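PDB 5EC0: Alp7A from Bacillus subtilis, which binds adenine nucleotide and, as an actin-like protein of the bacterial cytoskeleton, probably assembles into filaments that segregate plasmid DNA. Local coordinates for residues 4-9 against 123-128; 180-185 against 219-224; 190-195 against 369-374; 198-203 against 225-230. One frame throughout, in Å; residues are numbered along the deposited sequence.

Overall arrangement
From the N terminus, contact 1 joins strand 2-10 to strand 119-129, closing a loop of 113 residues before any other contact opens. The remaining three interlock. Contact 2 opens just after strand 166-179 and closes on strand 218-223. Contact 3 opens after helix 185-189 and closes far along the chain, on helix 364-386; contact 4, from 198-203 to 225-230, nests inside it. Contact 2 crosses both. M128 packs on E180 and V183, and R5 and N7 bond to E370, so the N-terminal sheet meets the crossover loop and the C-terminal helix. R185, bonding to L227 O, ties contact 2 to contact 4 beside the second sheet.

Contact 1: residues 4-9 against 123-128; sequences SRMNVD and EYFQTM
E123 rests its CB on the carbonyl oxygen of S4, 3.5 Å away. Y124 takes up the ladder, its O receiving M6 N at 2.9 Å. F125 lies beside M6 and points the same way: M6 SD sits at the ring's edge, 5.4 Å from the F125 ring centroid, in a Met-aromatic contact, while V8 CG2 reaches F125 CE2 at 3.7 Å. F125 and M6 occupy the same face, and CG anti to the backbone N (chi1 176°) sets the start of the ring near M6 O; F101 and F151 complete an aromatic cluster there. Q126 alternates to the other face beside N7, its N donating to M6 O and its O accepting from V8 N. Its NE2 bonds N7 OD1 at 2.8 Å and 163°, from above the carbonyl plane, while its OE1 turns to R178; paired amides suit a buried place needing donors and acceptors. T127 uses its hydroxyl as donor to V8 O, 2.9 Å from OG1. M128 lays its methyl CE against D9 CG at 3.4 Å, packing beside a carboxylate close to magnesium and ADP. Such parallel strand pairing, ending at the nucleotide cleft, belongs to the N-terminal domain of the actin fold.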
loop_
_atom_site.group_PDB
_atom_site.type_symbol
_atom_site.label_atom_id
_atom_site.label_comp_id
_atom_site.label_asym_id
_atom_site.label_seq_id
_atom_site.Cartn_x
_atom_site.Cartn_y
_atom_site.Cartn_z
ATOM N N SER A 4 2.378 -0.727 20.297
ATOM C CA SER A 4 2.513 -2.180 20.331
ATOM C C SER A 4 2.804 -2.763 18.952
ATOM O O SER A 4 3.689 -3.606 18.804
ATOM C CB SER A 4 1.248 -2.827 20.902
ATOM O OG SER A 4 1.027 -2.393 22.226
ATOM N N ARG A 5 2.041 -2.329 17.951
ATOM C CA ARG A 5 2.147 -2.871 16.599
ATOM C C ARG A 5 2.157 -1.748 15.575
ATOM O O ARG A 5 1.276 -0.878 15.579
ATOM C CB ARG A 5 0.978 -3.826 16.290
ATOM C CG ARG A 5 0.780 -4.968 17.299
ATOM C CD ARG A 5 -0.453 -5.835 16.964
ATOM N NE ARG A 5 -1.584 -5.022 16.499
ATOM C CZ ARG A 5 -2.411 -4.356 17.298
ATOM N NH1 ARG A 5 -2.245 -4.412 18.607
ATOM N NH2 ARG A 5 -3.398 -3.628 16.791
ATOM N N MET A 6 3.149 -1.747 14.700
ATOM C CA MET A 6 3.116 -0.817 13.587
ATOM C C MET A 6 3.420 -1.528 12.275
ATOM O O MET A 6 4.493 -2.104 12.096
ATOM C CB MET A 6 4.094 0.333 13.800
ATOM C CG MET A 6 4.159 1.263 12.599
ATOM S SD MET A 6 5.043 2.752 13.013
ATOM C CE MET A 6 4.887 3.688 11.491
ATOM N N ASN A 7 2.451 -1.464 11.370
ATOM C CA ASN A 7 2.483 -2.150 10.093
ATOM C C ASN A 7 2.459 -1.158 8.943
ATOM O O ASN A 7 1.607 -0.285 8.897
ATOM C CB ASN A 7 1.302 -3.111 9.998
ATOM C CG ASN A 7 1.376 -4.213 11.046
ATOM O OD1 ASN A 7 2.391 -4.916 11.166
ATOM N ND2 ASN A 7 0.312 -4.363 11.812
ATOM N N VAL A 8 3.389 -1.294 8.013
ATOM C CA VAL A 8 3.574 -0.268 6.983
ATOM C C VAL A 8 3.584 -0.907 5.609
ATOM O O VAL A 8 4.271 -1.906 5.392
ATOM C CB VAL A 8 4.892 0.522 7.201
ATOM C CG1 VAL A 8 5.180 1.415 6.050
ATOM C CG2 VAL A 8 4.814 1.339 8.495
ATOM N N ASP A 9 2.776 -0.339 4.714
ATOM C CA ASP A 9 2.778 -0.641 3.291
ATOM C C ASP A 9 3.419 0.555 2.580
ATOM O O ASP A 9 2.791 1.609 2.462
ATOM C CB ASP A 9 1.342 -0.877 2.789
ATOM C CG ASP A 9 1.279 -1.385 1.343
ATOM O OD1 ASP A 9 2.217 -1.155 0.549
ATOM O OD2 ASP A 9 0.257 -2.018 0.997
ATOM N N GLU A 123 7.105 -1.765 19.820
ATOM C CA GLU A 123 7.461 -3.140 20.189
ATOM C C GLU A 123 7.697 -3.989 18.953
ATOM O O GLU A 123 8.652 -4.751 18.894
ATOM C CB GLU A 123 6.370 -3.770 21.050
ATOM C CG GLU A 123 6.159 -3.054 22.369
ATOM C CD GLU A 123 5.183 -3.777 23.277
ATOM O OE1 GLU A 123 5.041 -5.011 23.142
ATOM O OE2 GLU A 123 4.562 -3.111 24.125
ATOM N N TYR A 124 6.834 -3.817 17.956
ATOM C CA TYR A 124 6.856 -4.656 16.772
ATOM C C TYR A 124 6.534 -3.844 15.516
ATOM O O TYR A 124 5.401 -3.409 15.325
ATOM C CB TYR A 124 5.863 -5.814 16.934
ATOM C CG TYR A 124 6.050 -6.917 15.926
ATOM C CD1 TYR A 124 7.216 -7.683 15.917
ATOM C CD2 TYR A 124 5.054 -7.219 14.995
ATOM C CE1 TYR A 124 7.400 -8.717 15.001
ATOM C CE2 TYR A 124 5.231 -8.255 14.066
ATOM C CZ TYR A 124 6.405 -8.994 14.074
ATOM O OH TYR A 124 6.582 -10.013 13.171
ATOM N N PHE A 125 7.555 -3.611 14.697
ATOM C CA PHE A 125 7.407 -2.921 13.420
ATOM C C PHE A 125 7.385 -3.965 12.325
ATOM O O PHE A 125 8.184 -4.911 12.340
ATOM C CB PHE A 125 8.558 -1.925 13.187
ATOM C CG PHE A 125 8.531 -1.241 11.828
ATOM C CD1 PHE A 125 9.151 -1.815 10.723
ATOM C CD2 PHE A 125 7.906 -0.001 11.667
ATOM C CE1 PHE A 125 9.130 -1.183 9.487
ATOM C CE2 PHE A 125 7.882 0.631 10.435
ATOM C CZ PHE A 125 8.488 0.050 9.351
ATOM N N GLN A 126 6.496 -3.781 11.358
ATOM C CA GLN A 126 6.403 -4.725 10.275
ATOM C C GLN A 126 6.133 -3.983 8.970
ATOM O O GLN A 126 5.291 -3.067 8.900
ATOM C CB GLN A 126 5.306 -5.752 10.580
ATOM C CG GLN A 126 5.502 -7.084 9.954
ATOM C CD GLN A 126 4.431 -8.089 10.346
ATOM O OE1 GLN A 126 4.658 -9.294 10.261
ATOM N NE2 GLN A 126 3.253 -7.600 10.756
ATOM N N THR A 127 6.880 -4.357 7.945
ATOM C CA THR A 127 6.617 -3.873 6.600
ATOM C C THR A 127 6.804 -5.051 5.632
ATOM O O THR A 127 6.688 -6.225 6.037
ATOM C CB THR A 127 7.511 -2.642 6.240
ATOM O OG1 THR A 127 7.113 -2.119 4.970
ATOM C CG2 THR A 127 9.019 -2.982 6.223
ATOM N N MET A 128 7.053 -4.765 4.361
ATOM C CA MET A 128 7.164 -5.830 3.367
ATOM C C MET A 128 7.904 -5.310 2.139
ATOM O O MET A 128 8.143 -4.110 2.028
ATOM C CB MET A 128 5.770 -6.373 2.989
ATOM C CG MET A 128 4.712 -5.292 2.888
ATOM S SD MET A 128 3.001 -5.844 2.695
ATOM C CE MET A 128 2.160 -4.288 2.924
#

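Contact 2: residues 180-185 against 219-224; sequences ESEVAR and DLVLLP
V221 and L223 project from strand 219-223 toward S181, E182 and R185, and the contact between the segments is made by packing. V221 CG2 lies 3.8 Å from S181 CB, and its other methyl, CG1, faces E182 CB. A branched valine suits this spot because its two methyls serve two successive residues. L223 CD1 approaches R185 CB at 3.7 Å, and both leucine methyls also pack against R185 CD, so the arginine offers its aliphatic part to the strand.

The polar groups pair within 180-185 or with residues outside both segments. R185 NE forms a salt bridge with E182 OE2 at 2.6 Å, entering from above the carboxylate plane, and NH2 adds a weak second bond; NH1 turns to L227 O. From CG, set between the backbone N and carbonyl carbon (chi1 72°), the R185 chain runs extended past the L223 methyls, which carries NE to E182 OE2. An alanine here would probably leave the buried E182 carboxylate without its charged mate and open a gap beside L223 where CD had packed. S181 OG touches D219 CB at 3.5 Å but bonds to D212, while D219 uses S238 and T217.

Backbone turns bring these residues together: S181, with phi 75° and psi -52°, centres a gamma turn closed by a weak bond from E182 N to E180 O, and a type I turn runs from E182 to R185. This is consistent with the crossover from the first sheet to the second domain of an actin-like fold, laid over a strand of the second sheet with D219 near the magnesium and ADP.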
loop_
_atom_site.group_PDB
_atom_site.type_symbol
_atom_site.label_atom_id
_atom_site.label_comp_id
_atom_site.label_asym_id
_atom_site.label_seq_id
_atom_site.Cartn_x
_atom_site.Cartn_y
_atom_site.Cartn_z
ATOM N N GLU A 180 5.216 -8.674 -0.050
ATOM C CA GLU A 180 4.009 -8.089 -0.654
ATOM C C GLU A 180 3.260 -9.098 -1.528
ATOM O O GLU A 180 3.879 -9.979 -2.134
ATOM C CB GLU A 180 4.351 -6.861 -1.508
ATOM C CG GLU A 180 4.251 -5.546 -0.784
ATOM C CD GLU A 180 4.565 -4.352 -1.677
ATOM O OE1 GLU A 180 3.978 -4.241 -2.772
ATOM O OE2 GLU A 180 5.410 -3.530 -1.275
ATOM N N SER A 181 1.934 -8.950 -1.574
ATOM C CA SER A 181 1.024 -9.781 -2.373
ATOM C C SER A 181 0.827 -11.168 -1.761
ATOM O O SER A 181 -0.308 -11.615 -1.574
ATOM C CB SER A 181 1.521 -9.899 -3.822
ATOM O OG SER A 181 1.952 -8.639 -4.302
ATOM N N GLU A 182 1.924 -11.855 -1.460
ATOM C CA GLU A 182 1.826 -13.141 -0.782
ATOM C C GLU A 182 1.257 -12.956 0.613
ATOM O O GLU A 182 0.367 -13.713 1.004
ATOM C CB GLU A 182 3.189 -13.848 -0.719
ATOM C CG GLU A 182 3.177 -15.233 -0.055
ATOM C CD GLU A 182 3.324 -15.174 1.461
ATOM O OE1 GLU A 182 3.818 -14.152 1.980
ATOM O OE2 GLU A 182 2.942 -16.147 2.143
ATOM N N VAL A 183 1.748 -11.961 1.363
ATOM C CA VAL A 183 1.339 -11.804 2.770
ATOM C C VAL A 183 -0.163 -11.496 2.911
ATOM O O VAL A 183 -0.770 -11.742 3.955
ATOM C CB VAL A 183 2.163 -10.680 3.503
ATOM C CG1 VAL A 183 1.736 -9.287 3.057
ATOM C CG2 VAL A 183 2.018 -10.803 5.016
ATOM N N ALA A 184 -0.763 -10.974 1.849
ATOM C CA ALA A 184 -2.172 -10.635 1.869
ATOM C C ALA A 184 -3.054 -11.855 2.111
ATOM O O ALA A 184 -4.216 -11.712 2.483
ATOM C CB ALA A 184 -2.573 -9.953 0.565
ATOM N N ARG A 185 -2.513 -13.049 1.900
ATOM C CA ARG A 185 -3.330 -14.240 2.055
ATOM C C ARG A 185 -3.761 -14.352 3.510
ATOM O O ARG A 185 -4.782 -14.950 3.790
ATOM C CB ARG A 185 -2.597 -15.512 1.574
ATOM C CG ARG A 185 -1.458 -15.979 2.487
ATOM C CD ARG A 185 -0.495 -16.957 1.814
ATOM N NE ARG A 185 0.630 -17.228 2.708
ATOM C CZ ARG A 185 0.700 -18.221 3.598
ATOM N NH1 ARG A 185 -0.285 -19.105 3.726
ATOM N NH2 ARG A 185 1.778 -18.335 4.364
ATOM N N ASP A 219 1.455 -7.878 -9.537
ATOM C CA ASP A 219 2.195 -8.988 -8.936
ATOM C C ASP A 219 1.289 -10.183 -8.659
ATOM O O ASP A 219 0.202 -10.040 -8.090
ATOM C CB ASP A 219 2.876 -8.536 -7.644
ATOM C CG ASP A 219 3.594 -7.201 -7.797
ATOM O OD1 ASP A 219 4.755 -7.196 -8.247
ATOM O OD2 ASP A 219 2.989 -6.156 -7.478
ATOM N N LEU A 220 1.739 -11.363 -9.063
ATOM C CA LEU A 220 0.920 -12.556 -8.926
ATOM C C LEU A 220 1.624 -13.629 -8.111
ATOM O O LEU A 220 2.828 -13.869 -8.279
ATOM C CB LEU A 220 0.543 -13.103 -10.305
ATOM C CG LEU A 220 -0.225 -12.135 -11.216
ATOM C CD1 LEU A 220 0.713 -11.424 -12.167
ATOM C CD2 LEU A 220 -1.291 -12.878 -11.997
ATOM N N VAL A 221 0.867 -14.261 -7.218
ATOM C CA VAL A 221 1.382 -15.354 -6.400
ATOM C C VAL A 221 0.521 -16.609 -6.564
ATOM O O VAL A 221 -0.704 -16.535 -6.497
ATOM C CB VAL A 221 1.418 -14.976 -4.919
ATOM C CG1 VAL A 221 2.326 -15.935 -4.165
ATOM C CG2 VAL A 221 1.899 -13.551 -4.758
ATOM N N LEU A 222 1.149 -17.759 -6.782
ATOM C CA LEU A 222 0.384 -19.004 -6.905
ATOM C C LEU A 222 0.323 -19.711 -5.546
ATOM O O LEU A 222 1.341 -20.183 -5.035
ATOM C CB LEU A 222 0.987 -19.909 -7.985
ATOM C CG LEU A 222 0.257 -21.220 -8.326
ATOM C CD1 LEU A 222 -1.167 -20.916 -8.755
ATOM C CD2 LEU A 222 0.993 -21.993 -9.429
ATOM N N LEU A 223 -0.868 -19.741 -4.946
ATOM C CA LEU A 223 -1.064 -20.384 -3.647
ATOM C C LEU A 223 -1.733 -21.744 -3.795
ATOM O O LEU A 223 -2.864 -21.834 -4.277
ATOM C CB LEU A 223 -1.906 -19.507 -2.714
ATOM C CG LEU A 223 -1.474 -18.042 -2.553
ATOM C CD1 LEU A 223 -2.411 -17.305 -1.621
ATOM C CD2 LEU A 223 -0.054 -17.925 -2.056
ATOM N N PRO A 224 -1.040 -22.805 -3.364
ATOM C CA PRO A 224 -1.612 -24.153 -3.374
ATOM C C PRO A 224 -2.861 -24.222 -2.502
ATOM O O PRO A 224 -2.972 -23.457 -1.539
ATOM C CB PRO A 224 -0.484 -25.026 -2.798
ATOM C CG PRO A 224 0.762 -24.224 -2.985
ATOM C CD PRO A 224 0.332 -22.788 -2.836
#

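Contact 3: residues 190-195 against 369-374; sequences KNFDLE and LEVLSR
R374 leans from the helix toward the turn that carries F192 and L194, and contact begins at its first side-chain carbon. CB touches L194 CD2 at 3.9 Å. CG, anti to the carbonyl carbon (chi1 -51°), comes 3.7 Å from F192 O, and CD passes beside the same oxygen. The chain bends at chi2, and NE bonds E370 OE2 at 2.8 Å, close to the guanidinium plane and on the anti side of the carboxylate. CZ faces F192 CB at 3.7 Å, that methylene resting over the centre of one guanidinium face. At the tip, NH1 lies near F192 O and F192 CB, while NH2 adds a second bond to E370 OE2, 3.2 Å long, so two nitrogens of one arginine grip a single oxygen side-on; R5 also forms a salt bridge with this oxygen.

This places the type I turn N191-L194, downstream of helix 185-189, against the long C-terminal helix 364-386 of the actin-like fold. An alanine in place of R374 would keep the touch at CB, but would probably leave E370 OE2 short of one of its positive partners and F192 CB without its flat cover.

The F192 ring crosses E370 at about a right angle and takes E370 CG over one face, a CH-pi contact with CG 3.9 Å from the ring centroid. V371 CG2 lies at the ring's edge, and V371 CG1 packs on K190 CB at 3.9 Å, the compact valine fitting close against the turn. The K190 amine bonds L194 O and forms a salt bridge with D196, while L194 CD2 settles 3.5 Å from V371 O.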
loop_
_atom_site.group_PDB
_atom_site.type_symbol
_atom_site.label_atom_id
_atom_site.label_comp_id
_atom_site.label_asym_id
_atom_site.label_seq_id
_atom_site.Cartn_x
_atom_site.Cartn_y
_atom_site.Cartn_z
ATOM N N LYS A 190 -7.509 -15.379 7.963
ATOM C CA LYS A 190 -7.871 -15.029 9.336
ATOM C C LYS A 190 -8.460 -13.623 9.457
ATOM O O LYS A 190 -8.159 -12.748 8.635
ATOM C CB LYS A 190 -6.631 -15.115 10.231
ATOM C CG LYS A 190 -5.897 -16.445 10.193
ATOM C CD LYS A 190 -6.552 -17.444 11.101
ATOM C CE LYS A 190 -5.522 -18.312 11.820
ATOM N NZ LYS A 190 -6.201 -19.129 12.858
ATOM N N ASN A 191 -9.273 -13.397 10.488
ATOM C CA ASN A 191 -9.628 -12.036 10.879
ATOM C C ASN A 191 -8.643 -11.535 11.952
ATOM O O ASN A 191 -7.732 -12.257 12.352
ATOM C CB ASN A 191 -11.079 -11.963 11.367
ATOM C CG ASN A 191 -11.337 -12.820 12.602
ATOM O OD1 ASN A 191 -10.419 -13.248 13.292
ATOM N ND2 ASN A 191 -12.603 -13.065 12.881
ATOM N N PHE A 192 -8.811 -10.311 12.420
ATOM C CA PHE A 192 -7.847 -9.755 13.376
ATOM C C PHE A 192 -7.890 -10.449 14.752
ATOM O O PHE A 192 -6.991 -10.271 15.569
ATOM C CB PHE A 192 -8.075 -8.251 13.541
ATOM C CG PHE A 192 -7.886 -7.463 12.265
ATOM C CD1 PHE A 192 -7.003 -7.908 11.285
ATOM C CD2 PHE A 192 -8.586 -6.281 12.050
ATOM C CE1 PHE A 192 -6.829 -7.202 10.107
ATOM C CE2 PHE A 192 -8.419 -5.561 10.880
ATOM C CZ PHE A 192 -7.527 -6.023 9.896
ATOM N N ASP A 193 -8.933 -11.231 15.006
ATOM C CA ASP A 193 -8.991 -12.045 16.217
ATOM C C ASP A 193 -8.358 -13.403 15.992
ATOM O O ASP A 193 -8.477 -14.281 16.843
ATOM C CB ASP A 193 -10.436 -12.230 16.692
ATOM C CG ASP A 193 -11.076 -10.931 17.138
ATOM O OD1 ASP A 193 -10.361 -10.057 17.665
ATOM O OD2 ASP A 193 -12.295 -10.781 16.957
ATOM N N LEU A 194 -7.713 -13.573 14.836
ATOM C CA LEU A 194 -6.994 -14.806 14.472
ATOM C C LEU A 194 -7.911 -16.028 14.371
ATOM O O LEU A 194 -7.471 -17.163 14.519
ATOM C CB LEU A 194 -5.860 -15.085 15.470
ATOM C CG LEU A 194 -4.978 -13.867 15.769
ATOM C CD1 LEU A 194 -3.921 -14.183 16.836
ATOM C CD2 LEU A 194 -4.337 -13.364 14.486
ATOM N N GLU A 195 -9.189 -15.778 14.107
ATOM C CA GLU A 195 -10.143 -16.826 13.786
ATOM C C GLU A 195 -10.083 -17.125 12.292
ATOM O O GLU A 195 -9.981 -16.193 11.498
ATOM C CB GLU A 195 -11.556 -16.391 14.189
ATOM C CG GLU A 195 -11.702 -16.056 15.672
ATOM C CD GLU A 195 -12.890 -15.162 15.963
ATOM O OE1 GLU A 195 -13.612 -14.783 15.010
ATOM O OE2 GLU A 195 -13.106 -14.837 17.153
ATOM N N LEU A 369 -0.465 -7.955 7.038
ATOM C CA LEU A 369 0.512 -7.612 8.063
ATOM C C LEU A 369 -0.171 -7.512 9.425
ATOM O O LEU A 369 0.354 -7.995 10.424
ATOM C CB LEU A 369 1.221 -6.297 7.753
ATOM C CG LEU A 369 2.212 -6.254 6.591
ATOM C CD1 LEU A 369 2.973 -4.918 6.544
ATOM C CD2 LEU A 369 3.191 -7.460 6.627
ATOM N N GLU A 370 -1.332 -6.865 9.469
ATOM C CA GLU A 370 -2.009 -6.667 10.743
ATOM C C GLU A 370 -2.301 -8.027 11.428
ATOM O O GLU A 370 -2.021 -8.214 12.611
ATOM C CB GLU A 370 -3.295 -5.856 10.541
ATOM C CG GLU A 370 -4.090 -5.594 11.825
ATOM C CD GLU A 370 -3.369 -4.686 12.829
ATOM O OE1 GLU A 370 -2.446 -3.948 12.426
ATOM O OE2 GLU A 370 -3.732 -4.714 14.027
ATOM N N VAL A 371 -2.836 -8.971 10.662
ATOM C CA VAL A 371 -3.089 -10.325 11.146
ATOM C C VAL A 371 -1.809 -10.964 11.689
ATOM O O VAL A 371 -1.814 -11.567 12.765
ATOM C CB VAL A 371 -3.669 -11.231 10.019
ATOM C CG1 VAL A 371 -3.513 -12.744 10.363
ATOM C CG2 VAL A 371 -5.117 -10.890 9.712
ATOM N N LEU A 372 -0.708 -10.840 10.949
ATOM C CA LEU A 372 0.541 -11.431 11.421
ATOM C C LEU A 372 1.015 -10.758 12.712
ATOM O O LEU A 372 1.578 -11.410 13.579
ATOM C CB LEU A 372 1.618 -11.363 10.344
ATOM C CG LEU A 372 1.381 -12.377 9.215
ATOM C CD1 LEU A 372 2.518 -12.357 8.198
ATOM C CD2 LEU A 372 1.166 -13.811 9.787
ATOM N N SER A 373 0.771 -9.463 12.855
ATOM C CA SER A 373 1.271 -8.762 14.032
ATOM C C SER A 373 0.429 -9.132 15.256
ATOM O O SER A 373 0.959 -9.186 16.352
ATOM C CB SER A 373 1.301 -7.237 13.805
ATOM O OG SER A 373 -0.004 -6.696 13.739
ATOM N N ARG A 374 -0.862 -9.422 15.080
ATOM C CA ARG A 374 -1.658 -9.924 16.209
ATOM C C ARG A 374 -1.248 -11.333 16.622
ATOM O O ARG A 374 -1.316 -11.674 17.790
ATOM C CB ARG A 374 -3.155 -9.949 15.899
ATOM C CG ARG A 374 -3.718 -8.664 15.367
ATOM C CD ARG A 374 -4.304 -7.774 16.427
ATOM N NE ARG A 374 -4.930 -6.636 15.754
ATOM C CZ ARG A 374 -6.156 -6.190 15.999
ATOM N NH1 ARG A 374 -6.910 -6.774 16.926
ATOM N NH2 ARG A 374 -6.620 -5.149 15.319
#

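Contact 4: residues 198-203 against 225-230; sequences DYAEQF and AGLKPP
F203 O accepts a backbone bond from G226 N at 2.9 Å, with an N-H...O angle of 150°, and this is the polar link between the two loops. Residues 198-202 have helical backbone angles without the regular helix bonds; E201 N to D198 O and F203 N to A200 O are turn bonds, each reaching three residues back. Across from them the chain turns sharply at G226 (phi 88°), where a side chain would be jammed against the preceding carbonyl oxygen, so glycine suits the place. L227, also at positive phi, points its side chain toward F203.

L227 carries the apolar part. Its CG is anti to the carbonyl carbon (chi1 -54°), and the branch divides: CD2 meets F203 CB at 3.8 Å, while CD1 reaches A200 CB at 4.0 Å and approaches F203 CD2. A forked leucine can thus touch both residues, and the small alanine lets it come close. Q202 CG lies over the centre of one face of the F203 ring, 3.4 Å above its plane; Q202 NE2 bonds Y199 O at 3.0 Å. I188 and V208 pack on F203 and L227, while L227 O also accepts K189.

Here the loop entering strand 207-213 meets the loop leaving strand 218-223. The contact thus closes the open end of this antiparallel hairpin, whose turn holds the ADP-binding glycines, in the second sheet of an actin-like fold.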
loop_
_atom_site.group_PDB
_atom_site.type_symbol
_atom_site.label_atom_id
_atom_site.label_comp_id
_atom_site.label_asym_id
_atom_site.label_seq_id
_atom_site.Cartn_x
_atom_site.Cartn_y
_atom_site.Cartn_z
ATOM N N ASP A 198 -14.695 -18.106 7.438
ATOM C CA ASP A 198 -15.544 -18.926 6.593
ATOM C C ASP A 198 -15.338 -18.559 5.116
ATOM O O ASP A 198 -15.364 -19.417 4.229
ATOM C CB ASP A 198 -17.012 -18.757 6.979
ATOM C CG ASP A 198 -17.900 -19.722 6.245
ATOM O OD1 ASP A 198 -17.862 -20.921 6.585
ATOM O OD2 ASP A 198 -18.606 -19.295 5.309
ATOM N N TYR A 199 -15.140 -17.267 4.871
ATOM C CA TYR A 199 -14.823 -16.763 3.547
ATOM C C TYR A 199 -13.667 -17.517 2.848
ATOM O O TYR A 199 -13.658 -17.663 1.622
ATOM C CB TYR A 199 -14.490 -15.265 3.657
ATOM C CG TYR A 199 -14.203 -14.568 2.342
ATOM C CD1 TYR A 199 -15.236 -14.030 1.563
ATOM C CD2 TYR A 199 -12.905 -14.438 1.884
ATOM C CE1 TYR A 199 -14.967 -13.377 0.354
ATOM C CE2 TYR A 199 -12.627 -13.793 0.692
ATOM C CZ TYR A 199 -13.655 -13.264 -0.070
ATOM O OH TYR A 199 -13.337 -12.628 -1.253
ATOM N N ALA A 200 -12.693 -17.994 3.619
ATOM C CA ALA A 200 -11.547 -18.681 3.023
ATOM C C ALA A 200 -11.866 -20.115 2.600
ATOM O O ALA A 200 -11.046 -20.759 1.930
ATOM C CB ALA A 200 -10.366 -18.679 3.993
ATOM N N GLU A 201 -13.044 -20.616 2.982
ATOM C CA GLU A 201 -13.396 -22.017 2.730
ATOM C C GLU A 201 -13.603 -22.299 1.256
ATOM O O GLU A 201 -13.455 -23.439 0.817
ATOM C CB GLU A 201 -14.658 -22.431 3.501
ATOM C CG GLU A 201 -14.496 -22.424 5.022
ATOM C CD GLU A 201 -13.526 -23.489 5.521
ATOM O OE1 GLU A 201 -13.612 -24.649 5.054
ATOM O OE2 GLU A 201 -12.678 -23.161 6.380
ATOM N N GLN A 202 -13.948 -21.264 0.490
ATOM C CA GLN A 202 -14.180 -21.436 -0.939
ATOM C C GLN A 202 -12.861 -21.732 -1.658
ATOM O O GLN A 202 -12.869 -22.190 -2.805
ATOM C CB GLN A 202 -14.852 -20.197 -1.541
ATOM C CG GLN A 202 -13.994 -18.912 -1.472
ATOM C CD GLN A 202 -14.791 -17.676 -1.884
ATOM O OE1 GLN A 202 -15.287 -17.598 -3.008
ATOM N NE2 GLN A 202 -14.940 -16.720 -0.966
ATOM N N PHE A 203 -11.738 -21.472 -0.979
ATOM C CA PHE A 203 -10.412 -21.732 -1.553
ATOM C C PHE A 203 -9.753 -22.984 -0.946
ATOM O O PHE A 203 -8.591 -23.280 -1.223
ATOM C CB PHE A 203 -9.493 -20.508 -1.366
ATOM C CG PHE A 203 -10.110 -19.214 -1.840
ATOM C CD1 PHE A 203 -10.354 -19.000 -3.194
ATOM C CD2 PHE A 203 -10.460 -18.213 -0.930
ATOM C CE1 PHE A 203 -10.942 -17.810 -3.647
ATOM C CE2 PHE A 203 -11.026 -17.014 -1.369
ATOM C CZ PHE A 203 -11.270 -16.815 -2.731
ATOM N N ALA A 225 -3.767 -25.130 -2.856
ATOM C CA ALA A 225 -5.068 -25.317 -2.216
ATOM C C ALA A 225 -5.083 -25.053 -0.709
ATOM O O ALA A 225 -4.263 -25.575 0.026
ATOM C CB ALA A 225 -5.569 -26.751 -2.500
ATOM N N GLY A 226 -6.035 -24.245 -0.253
ATOM C CA GLY A 226 -6.083 -23.872 1.153
ATOM C C GLY A 226 -5.246 -22.640 1.499
ATOM O O GLY A 226 -4.919 -22.419 2.658
ATOM N N LEU A 227 -4.902 -21.848 0.489
ATOM C CA LEU A 227 -4.145 -20.608 0.686
ATOM C C LEU A 227 -2.840 -20.856 1.455
ATOM O O LEU A 227 -2.472 -20.099 2.360
ATOM C CB LEU A 227 -5.006 -19.559 1.404
ATOM C CG LEU A 227 -6.359 -19.276 0.731
ATOM C CD1 LEU A 227 -7.205 -18.320 1.556
ATOM C CD2 LEU A 227 -6.188 -18.746 -0.703
ATOM N N LYS A 228 -2.149 -21.922 1.061
ATOM C CA LYS A 228 -0.912 -22.359 1.697
ATOM C C LYS A 228 0.258 -21.583 1.107
ATOM O O LYS A 228 0.091 -20.917 0.089
ATOM C CB LYS A 228 -0.738 -23.880 1.512
ATOM C CG LYS A 228 -1.754 -24.694 2.306
ATOM C CD LYS A 228 -1.730 -26.169 1.964
ATOM C CE LYS A 228 -2.772 -26.932 2.780
ATOM N NZ LYS A 228 -2.656 -26.605 4.234
ATOM N N PRO A 229 1.443 -21.646 1.747
ATOM C CA PRO A 229 2.552 -20.861 1.197
ATOM C C PRO A 229 2.931 -21.313 -0.215
ATOM O O PRO A 229 2.744 -22.479 -0.559
ATOM C CB PRO A 229 3.702 -21.126 2.183
ATOM C CG PRO A 229 3.064 -21.621 3.421
ATOM C CD PRO A 229 1.827 -22.349 2.988
ATOM N N PRO A 230 3.452 -20.389 -1.029
ATOM C CA PRO A 230 3.931 -20.722 -2.377
ATOM C C PRO A 230 4.962 -21.834 -2.305
ATOM O O PRO A 230 5.707 -21.885 -1.331
ATOM C CB PRO A 230 4.561 -19.412 -2.866
ATOM C CG PRO A 230 3.891 -18.346 -2.041
ATOM C CD PRO A 230 3.629 -18.961 -0.708
#